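PDB 1JPD: L-Ala-D/L-Glu Epimerase from Escherichia coli, which belongs to the enolase superfamily, joining an N-terminal domain of the mandelate racemase / muconate lactonizing enzyme type to a TIM-barrel-like C-terminal domain. Local coordinates for residues V153-D156 against E162-V165; G131-M136 against N157-E162. One frame throughout, in Å; residues are numbered along the deposited sequence.

How the contacts relate
Both contacts gather round the start of helix 160-170, their centres about 5 Å apart; their segments share Glu162, which touches the opposite segment only in contact 2. Contact 1 is the inner one: it packs the helix onto the end of strand 150-154 and is largely buried. Contact 2 lies further out, at the surface, where the same helix meets the start of helix 133-145. Arg163 ties them together, because besides its salt bridge in contact 1 its NE makes a weak hydrogen bond to Gly131 O, 3.0 Å away. Met136 CE, from helix 133-145, also comes within 3.6 Å of Val153 CG1. In TIM barrels generally the active site lies at the C-terminal ends of the strands, the end where strand 150-154 finishes.

Contact 1 of 2, residues V153-D156 against E162-V165; sequences VKLD and ERMV
Asp156 and Arg163 make the polar half of this contact, a salt bridge in which Asp156 OD1 lies 2.8 Å from Arg163 NH1. The carboxylate comes to the edge of the guanidinium, close to its plane, but the two flat groups are turned 33° apart and the hydrogen bond itself is weak, bent to 129° at the hydrogen. Arg163 reaches over with its chain extended from CG to NE, and Asp156 meets it roughly at a right angle. Each group has a second partner: Arg163 NE turns to Gly131 O, and Asp156 OD1 takes a backbone hydrogen bond from His158 N, just after the strand. For OD1 this backbone bond is the stronger of the two, the one from Arg163 NH1 being the weak, bent one.

The apolar half is built on the fork of Leu155. One branch, CD2, lies along the aliphatic part of Arg163, 3.9 Å from its CD; the other, CD1, goes to Met164 and sits 3.8 Å from its SD. The first two torsions of Met164 (chi1 -69°, chi2 -51°) bring its sulfur there, where Val153 CG1 also touches SD at 3.9 Å. Val178 of the next strand meets Val153, Leu155 and Met164, and Leu199 and Val201 add to the surroundings of the methionine.

Strand 150-154, the turn after it and helix 160-170 form the first two elements of a beta-alpha-beta unit that strand 175-179 completes, with the helix laid against the parallel sheet as on the outside of a TIM barrel.

Contact 2 of 2, residues G131-M136 against N157-E162; sequences GTPDQM and NHLISE
Pro133 carries its side of this contact almost alone: its ring atoms CB, CG and CD meet Glu162 and Leu159, and no hydrogen bond joins the two segments. The closer partner is Glu162, whose CG lies 3.7 Å from Pro133 CG. With CG anti to the backbone N (chi1 -163°) and the chain extended beyond it, the glutamate crosses the ring at about a right angle and presents its methylenes to the proline. Leu159 adds a looser touch, CD1 being 4.2 Å from Pro133 CD.

Pro133 is the first residue of helix 133-145, whose start is closed by a capping box. Thr132 is the N-cap: Gln135 N donates to Thr132 OG1 in a nearly straight bond (173°), and Thr132 N returns one to Gln135 OE1, 2.9 Å long. Proline suits the first turn, where its missing N-H costs no helical bond. Leu159 sits at the N-cap position of helix 160-170, without a capping side chain.

Here the N-terminal ends of helices 133-145 and 160-170 meet at the surface, on either side of strand 150-154 in the chain; deeper in, Pro133 and Met136 also touch Arg163, and Met136 reaches Ile167.

Contact 1 of 2, residues V153-D156 against E162-V165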
ATOM      1  N   VAL A 153       4.652   3.856  13.799  1.00 40.18           N
ATOM      2  CA  VAL A 153       5.212   5.101  14.311  1.00 37.88           C
ATOM      3  C   VAL A 153       5.950   5.844  13.218  1.00 39.10           C
ATOM      4  O   VAL A 153       6.895   5.312  12.627  1.00 42.53           O
ATOM      5  CB  VAL A 153       6.186   4.840  15.477  1.00 34.35           C
ATOM      6  CG1 VAL A 153       6.758   6.152  15.971  1.00 32.27           C
ATOM      7  CG2 VAL A 153       5.464   4.128  16.610  1.00 31.37           C
ATOM      8  N   LYS A 154       5.505   7.065  12.937  1.00 39.08           N
ATOM      9  CA  LYS A 154       6.143   7.894  11.918  1.00 43.33           C
ATOM     10  C   LYS A 154       7.297   8.651  12.577  1.00 42.76           C
ATOM     11  O   LYS A 154       7.122   9.268  13.626  1.00 42.12           O
ATOM     12  CB  LYS A 154       5.139   8.900  11.336  1.00 42.38           C
ATOM     13  CG  LYS A 154       4.159   8.322  10.334  1.00 47.59           C
ATOM     14  CD  LYS A 154       4.493   8.776   8.910  1.00 53.66           C
ATOM     15  CE  LYS A 154       3.453   8.278   7.903  1.00 57.18           C
ATOM     16  NZ  LYS A 154       2.082   8.834   8.150  1.00 55.67           N
ATOM     17  N   LEU A 155       8.480   8.595  11.982  1.00 39.47           N
ATOM     18  CA  LEU A 155       9.619   9.307  12.557  1.00 40.62           C
ATOM     19  C   LEU A 155      10.420  10.060  11.504  1.00 43.50           C
ATOM     20  O   LEU A 155      10.491   9.655  10.337  1.00 44.27           O
ATOM     21  CB  LEU A 155      10.574   8.344  13.280  1.00 35.27           C
ATOM     22  CG  LEU A 155      10.123   7.588  14.526  1.00 33.59           C
ATOM     23  CD1 LEU A 155      11.252   6.670  14.991  1.00 37.04           C
ATOM     24  CD2 LEU A 155       9.753   8.570  15.615  1.00 31.30           C
ATOM     25  N   ASP A 156      11.009  11.171  11.918  1.00 43.97           N
ATOM     26  CA  ASP A 156      11.856  11.930  11.025  1.00 42.45           C
ATOM     27  C   ASP A 156      13.252  11.728  11.574  1.00 41.39           C
ATOM     28  O   ASP A 156      13.540  10.703  12.176  1.00 43.00           O
ATOM     29  CB  ASP A 156      11.490  13.423  10.995  1.00 43.74           C
ATOM     30  CG  ASP A 156      11.484  14.071  12.366  1.00 50.79           C
ATOM     31  OD1 ASP A 156      12.060  13.501  13.324  1.00 51.48           O
ATOM     32  OD2 ASP A 156      10.906  15.177  12.475  1.00 51.05           O
ATOM     33  N   GLU A 162      14.336   9.168  22.496  1.00 39.75           N
ATOM     34  CA  GLU A 162      13.284   9.447  23.462  1.00 39.36           C
ATOM     35  C   GLU A 162      11.887   9.115  22.934  1.00 42.36           C
ATOM     36  O   GLU A 162      11.089   8.510  23.650  1.00 46.51           O
ATOM     37  CB  GLU A 162      13.331  10.892  23.964  1.00 35.73           C
ATOM     38  CG  GLU A 162      12.514  11.052  25.240  1.00 35.82           C
ATOM     39  CD  GLU A 162      12.750  12.358  25.963  1.00 41.04           C
ATOM     40  OE1 GLU A 162      13.637  13.131  25.541  1.00 39.25           O
ATOM     41  OE2 GLU A 162      12.047  12.605  26.969  1.00 42.35           O
ATOM     42  N   ARG A 163      11.590   9.486  21.692  1.00 40.68           N
ATOM     43  CA  ARG A 163      10.279   9.188  21.116  1.00 41.00           C
ATOM     44  C   ARG A 163       9.948   7.695  21.207  1.00 39.38           C
ATOM     45  O   ARG A 163       8.918   7.315  21.769  1.00 38.36           O
ATOM     46  CB  ARG A 163      10.208   9.643  19.648  1.00 41.42           C
ATOM     47  CG  ARG A 163      10.063  11.141  19.472  1.00 43.94           C
ATOM     48  CD  ARG A 163      10.226  11.587  18.024  1.00 46.96           C
ATOM     49  NE  ARG A 163       9.865  12.998  17.870  1.00 50.58           N
ATOM     50  CZ  ARG A 163      10.034  13.714  16.762  1.00 51.44           C
ATOM     51  NH1 ARG A 163      10.572  13.166  15.677  1.00 51.39           N
ATOM     52  NH2 ARG A 163       9.646  14.982  16.738  1.00 48.87           N
ATOM     53  N   MET A 164      10.822   6.853  20.662  1.00 41.05           N
ATOM     54  CA  MET A 164      10.601   5.411  20.686  1.00 41.27           C
ATOM     55  C   MET A 164      10.572   4.857  22.106  1.00 41.55           C
ATOM     56  O   MET A 164       9.812   3.929  22.396  1.00 39.63           O
ATOM     57  CB  MET A 164      11.666   4.687  19.857  1.00 39.25           C
ATOM     58  CG  MET A 164      11.531   4.941  18.372  1.00 36.91           C
ATOM     59  SD  MET A 164       9.838   4.632  17.836  1.00 37.98           S
ATOM     60  CE  MET A 164       9.708   2.821  18.009  1.00 31.07           C
ATOM     61  N   VAL A 165      11.379   5.420  22.999  1.00 34.88           N
ATOM     62  CA  VAL A 165      11.366   4.932  24.369  1.00 34.45           C
ATOM     63  C   VAL A 165      10.033   5.274  25.040  1.00 36.50           C
ATOM     64  O   VAL A 165       9.377   4.384  25.591  1.00 36.77           O
ATOM     65  CB  VAL A 165      12.555   5.491  25.192  1.00 35.72           C
ATOM     66  CG1 VAL A 165      12.311   5.306  26.695  1.00 32.13           C
ATOM     67  CG2 VAL A 165      13.828   4.760  24.798  1.00 35.53           C
TER

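Contact 2 of 2, residues G131-M136 against N157-E162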
ATOM      1  N   GLY A 131       5.602  13.984  16.812  1.00 46.16           N
ATOM      2  CA  GLY A 131       5.286  14.951  17.847  1.00 41.33           C
ATOM      3  C   GLY A 131       6.308  14.747  18.950  1.00 44.67           C
ATOM      4  O   GLY A 131       7.221  13.927  18.800  1.00 45.85           O
ATOM      5  N   THR A 132       6.185  15.480  20.049  1.00 36.41           N
ATOM      6  CA  THR A 132       7.122  15.304  21.148  1.00 37.32           C
ATOM      7  C   THR A 132       6.958  13.886  21.708  1.00 38.76           C
ATOM      8  O   THR A 132       5.918  13.238  21.512  1.00 35.32           O
ATOM      9  CB  THR A 132       6.842  16.289  22.295  1.00 40.80           C
ATOM     10  OG1 THR A 132       5.682  15.853  23.028  1.00 38.07           O
ATOM     11  CG2 THR A 132       6.607  17.696  21.738  1.00 32.59           C
ATOM     12  N   PRO A 133       7.984  13.382  22.409  1.00 36.43           N
ATOM     13  CA  PRO A 133       7.910  12.035  22.987  1.00 36.55           C
ATOM     14  C   PRO A 133       6.595  11.853  23.755  1.00 35.14           C
ATOM     15  O   PRO A 133       5.865  10.881  23.552  1.00 34.70           O
ATOM     16  CB  PRO A 133       9.136  11.990  23.892  1.00 36.32           C
ATOM     17  CG  PRO A 133      10.136  12.826  23.107  1.00 37.19           C
ATOM     18  CD  PRO A 133       9.296  14.006  22.666  1.00 33.47           C
ATOM     19  N   ASP A 134       6.290  12.806  24.628  1.00 38.37           N
ATOM     20  CA  ASP A 134       5.058  12.759  25.403  1.00 42.30           C
ATOM     21  C   ASP A 134       3.822  12.629  24.508  1.00 42.47           C
ATOM     22  O   ASP A 134       3.005  11.723  24.693  1.00 39.57           O
ATOM     23  CB  ASP A 134       4.917  14.021  26.250  1.00 50.90           C
ATOM     24  CG  ASP A 134       3.712  13.969  27.169  1.00 58.00           C
ATOM     25  OD1 ASP A 134       3.045  15.013  27.334  1.00 60.45           O
ATOM     26  OD2 ASP A 134       3.442  12.882  27.732  1.00 56.47           O
ATOM     27  N   GLN A 135       3.678  13.537  23.542  1.00 42.12           N
ATOM     28  CA  GLN A 135       2.529  13.496  22.637  1.00 41.46           C
ATOM     29  C   GLN A 135       2.430  12.167  21.898  1.00 38.13           C
ATOM     30  O   GLN A 135       1.347  11.595  21.792  1.00 35.38           O
ATOM     31  CB  GLN A 135       2.594  14.637  21.621  1.00 41.43           C
ATOM     32  CG  GLN A 135       2.691  16.010  22.254  1.00 47.22           C
ATOM     33  CD  GLN A 135       2.887  17.102  21.224  1.00 48.97           C
ATOM     34  OE1 GLN A 135       3.672  16.946  20.286  1.00 48.42           O
ATOM     35  NE2 GLN A 135       2.184  18.219  21.397  1.00 48.41           N
ATOM     36  N   MET A 136       3.551  11.665  21.391  1.00 35.10           N
ATOM     37  CA  MET A 136       3.512  10.395  20.673  1.00 35.83           C
ATOM     38  C   MET A 136       3.157   9.239  21.590  1.00 38.22           C
ATOM     39  O   MET A 136       2.514   8.276  21.169  1.00 38.91           O
ATOM     40  CB  MET A 136       4.846  10.128  19.981  1.00 35.40           C
ATOM     41  CG  MET A 136       5.199  11.202  18.968  1.00 37.24           C
ATOM     42  SD  MET A 136       6.650  10.796  18.008  1.00 41.53           S
ATOM     43  CE  MET A 136       5.924   9.546  16.903  1.00 27.23           C
ATOM     44  N   ASN A 157      14.111  12.711  11.400  1.00 45.37           N
ATOM     45  CA  ASN A 157      15.470  12.583  11.866  1.00 48.30           C
ATOM     46  C   ASN A 157      15.687  13.105  13.283  1.00 47.38           C
ATOM     47  O   ASN A 157      16.815  13.166  13.757  1.00 52.16           O
ATOM     48  CB  ASN A 157      16.382  13.317  10.888  1.00 54.59           C
ATOM     49  CG  ASN A 157      17.749  12.706  10.812  1.00 57.61           C
ATOM     50  OD1 ASN A 157      17.890  11.508  10.565  1.00 58.99           O
ATOM     51  ND2 ASN A 157      18.773  13.522  11.023  1.00 61.57           N
ATOM     52  N   HIS A 158      14.616  13.459  13.977  1.00 48.65           N
ATOM     53  CA  HIS A 158      14.767  14.004  15.317  1.00 51.34           C
ATOM     54  C   HIS A 158      14.279  13.148  16.474  1.00 50.34           C
ATOM     55  O   HIS A 158      13.384  12.318  16.325  1.00 47.86           O
ATOM     56  CB  HIS A 158      14.090  15.370  15.380  1.00 56.19           C
ATOM     57  CG  HIS A 158      14.646  16.349  14.397  1.00 61.50           C
ATOM     58  ND1 HIS A 158      15.881  16.940  14.557  1.00 62.65           N
ATOM     59  CD2 HIS A 158      14.170  16.784  13.207  1.00 61.65           C
ATOM     60  CE1 HIS A 158      16.142  17.697  13.506  1.00 64.57           C
ATOM     61  NE2 HIS A 158      15.119  17.618  12.672  1.00 65.23           N
ATOM     62  N   LEU A 159      14.898  13.374  17.628  1.00 47.46           N
ATOM     63  CA  LEU A 159      14.573  12.684  18.868  1.00 46.86           C
ATOM     64  C   LEU A 159      14.171  11.221  18.696  1.00 50.54           C
ATOM     65  O   LEU A 159      13.195  10.771  19.292  1.00 53.67           O
ATOM     66  CB  LEU A 159      13.451  13.435  19.583  1.00 43.65           C
ATOM     67  CG  LEU A 159      13.697  14.924  19.827  1.00 42.85           C
ATOM     68  CD1 LEU A 159      12.483  15.537  20.492  1.00 41.50           C
ATOM     69  CD2 LEU A 159      14.929  15.111  20.689  1.00 40.49           C
ATOM     70  N   ILE A 160      14.926  10.473  17.901  1.00 47.73           N
ATOM     71  CA  ILE A 160      14.606   9.072  17.678  1.00 44.50           C
ATOM     72  C   ILE A 160      14.586   8.229  18.950  1.00 47.05           C
ATOM     73  O   ILE A 160      13.699   7.397  19.128  1.00 50.53           O
ATOM     74  CB  ILE A 160      15.585   8.429  16.681  1.00 46.45           C
ATOM     75  CG1 ILE A 160      15.453   9.123  15.327  1.00 51.56           C
ATOM     76  CG2 ILE A 160      15.313   6.936  16.555  1.00 41.07           C
ATOM     77  CD1 ILE A 160      14.013   9.269  14.853  1.00 59.18           C
ATOM     78  N   SER A 161      15.546   8.436  19.841  1.00 46.07           N
ATOM     79  CA  SER A 161      15.582   7.632  21.054  1.00 44.23           C
ATOM     80  C   SER A 161      14.461   7.924  22.040  1.00 44.52           C
ATOM     81  O   SER A 161      13.697   7.017  22.382  1.00 43.68           O
ATOM     82  CB  SER A 161      16.938   7.758  21.751  1.00 42.66           C
ATOM     83  OG  SER A 161      17.944   7.100  21.001  1.00 43.04           O
ATOM     84  N   GLU A 162      14.336   9.168  22.496  1.00 39.75           N
ATOM     85  CA  GLU A 162      13.284   9.447  23.462  1.00 39.36           C
ATOM     86  C   GLU A 162      11.887   9.115  22.934  1.00 42.36           C
ATOM     87  O   GLU A 162      11.089   8.510  23.650  1.00 46.51           O
ATOM     88  CB  GLU A 162      13.331  10.892  23.964  1.00 35.73           C
ATOM     89  CG  GLU A 162      12.514  11.052  25.240  1.00 35.82           C
ATOM     90  CD  GLU A 162      12.750  12.358  25.963  1.00 41.04           C
ATOM     91  OE1 GLU A 162      13.637  13.131  25.541  1.00 39.25           O
ATOM     92  OE2 GLU A 162      12.047  12.605  26.969  1.00 42.35           O
TER